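Local atomic coordinates of techylectin-5A (Tachypleus tridentatus, PDB entry 1JC9), a protein that agglutinates bacteria and human erythrocytes as a lectin of horseshoe-crab innate immunity, recognising acetyl groups on the bound cells. Residues G231-S235 with Y236-I240. Residues are numbered along the deposited sequence; the frame is centred on the assembly and turned at random.
Sequences GEHNS and YADGI. With NAG (2-acetamido-2-deoxy-beta-D-glucopyranose), chain B.
Ser235 OG is held by two partners, at roughly a right angle to each other: it donates to Asp238 OD1 at 2.6 Å, three residues on, and accepts from His233 ND1 at 2.9 Å. The carboxylate receives the hydroxyl through the syn lone pair of OD1. The histidine bond is less well aimed, since OG lies 39° out of the imidazole plane; a weak, poorly angled second bond from ND1 reaches the carbonyl O of Ser235. The other ring nitrogen, NE2, is hydrogen-bonded to Glu241, so both ring nitrogens are engaged, which should limit rotation of the imidazole. His233 CE1 passes 3.5 Å from Asp238 OD1, but ring and carboxylate planes are 57° apart and the approach is oblique, not stacked.

Between these ends the chain swings Tyr236 outward. The tyrosine's CG lies opposite the backbone N about the CA-CB bond, which carries the phenol out to the sugar, and NAG N2 donates to Tyr236 OH at 2.9 Å and 163°, a nearly straight bond arriving at the ring edge. Ala237 CB sits 4.0 Å above one face of that ring, over its centre, and meets the acetyl methyl C8 of NAG at 3.7 Å. Tyr248 sets its ring edge-to-face with Tyr236, and Tyr210 also borders this side of the pocket.

The His233-Ser235-Asp238 chain therefore ties together the turn of the fibrinogen-related domain that presents Tyr236 and Ala237, pairing a polar acceptor for the amide N-H with a nonpolar contact for its methyl, consistent with selectivity for acetyl groups.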
# COMPACT_ATOMS: atom_id res chain seq x y z
N GLY A 231 6.84 17.26 0.35
CA GLY A 231 7.60 18.01 -0.64
C GLY A 231 9.09 17.72 -0.65
O GLY A 231 9.54 16.66 -0.20
N GLU A 232 9.85 18.67 -1.19
CA GLU A 232 11.30 18.54 -1.27
C GLU A 232 11.94 18.46 0.11
O GLU A 232 11.46 19.08 1.06
CB GLU A 232 11.89 19.74 -2.02
CG GLU A 232 11.42 19.88 -3.46
CD GLU A 232 10.19 20.77 -3.61
OE1 GLU A 232 9.21 20.59 -2.85
OE2 GLU A 232 10.21 21.65 -4.50
N HIS A 233 13.01 17.67 0.22
CA HIS A 233 13.71 17.52 1.49
C HIS A 233 15.17 17.14 1.26
O HIS A 233 15.50 16.38 0.34
CB HIS A 233 13.00 16.49 2.38
CG HIS A 233 12.98 15.11 1.82
ND1 HIS A 233 14.01 14.21 1.98
CD2 HIS A 233 12.04 14.46 1.08
CE1 HIS A 233 13.72 13.08 1.37
NE2 HIS A 233 12.53 13.21 0.81
N ASN A 234 16.05 17.67 2.10
CA ASN A 234 17.47 17.42 1.99
C ASN A 234 17.89 16.02 2.43
O ASN A 234 18.83 15.47 1.88
CB ASN A 234 18.25 18.46 2.79
CG ASN A 234 18.26 19.82 2.10
OD1 ASN A 234 18.61 20.83 2.71
ND2 ASN A 234 17.87 19.84 0.83
N SER A 235 17.20 15.46 3.42
CA SER A 235 17.51 14.12 3.88
C SER A 235 17.41 13.18 2.69
O SER A 235 16.70 13.47 1.72
CB SER A 235 16.56 13.68 5.00
OG SER A 235 15.20 13.78 4.59
N TYR A 236 18.11 12.05 2.76
CA TYR A 236 18.12 11.11 1.65
C TYR A 236 17.08 9.99 1.66
O TYR A 236 17.08 9.12 2.52
CB TYR A 236 19.51 10.49 1.52
CG TYR A 236 19.64 9.48 0.40
CD1 TYR A 236 19.56 9.88 -0.93
CD2 TYR A 236 19.83 8.13 0.67
CE1 TYR A 236 19.67 8.95 -1.97
CE2 TYR A 236 19.94 7.19 -0.36
CZ TYR A 236 19.85 7.61 -1.67
OH TYR A 236 19.96 6.69 -2.69
N ALA A 237 16.18 10.04 0.67
CA ALA A 237 15.16 9.03 0.45
C ALA A 237 14.36 8.49 1.64
O ALA A 237 13.87 7.36 1.58
CB ALA A 237 15.79 7.86 -0.30
N ASP A 238 14.20 9.27 2.70
CA ASP A 238 13.46 8.77 3.85
C ASP A 238 12.02 9.25 3.95
O ASP A 238 11.36 9.04 4.97
CB ASP A 238 14.23 9.07 5.14
CG ASP A 238 14.57 10.53 5.30
OD1 ASP A 238 14.48 11.29 4.32
OD2 ASP A 238 14.95 10.92 6.43
N GLY A 239 11.53 9.88 2.88
CA GLY A 239 10.15 10.34 2.85
C GLY A 239 9.33 9.42 1.95
O GLY A 239 9.80 8.33 1.61
N ILE A 240 8.13 9.86 1.56
CA ILE A 240 7.24 9.08 0.68
C ILE A 240 7.77 9.21 -0.75
O ILE A 240 7.30 10.04 -1.52
CB ILE A 240 5.78 9.65 0.69
CG1 ILE A 240 5.30 9.84 2.13
CG2 ILE A 240 4.84 8.71 -0.07
CD1 ILE A 240 5.38 8.63 2.98
C1 NAG B . 19.74 2.78 -4.71
C2 NAG B . 19.95 2.83 -3.12
C3 NAG B . 21.47 3.14 -2.83
C4 NAG B . 22.25 1.97 -3.40
C5 NAG B . 21.97 1.90 -4.95
C6 NAG B . 22.70 0.72 -5.60
C7 NAG B . 18.08 3.50 -1.75
C8 NAG B . 17.17 4.53 -1.14
N2 NAG B . 19.12 3.91 -2.57
O1 NAG B . 18.36 2.50 -5.10
O3 NAG B . 21.72 3.19 -1.43
O4 NAG B . 23.68 2.18 -3.16
O5 NAG B . 20.56 1.72 -5.27
O6 NAG B . 22.32 0.83 -7.00
O7 NAG B . 17.85 2.30 -1.50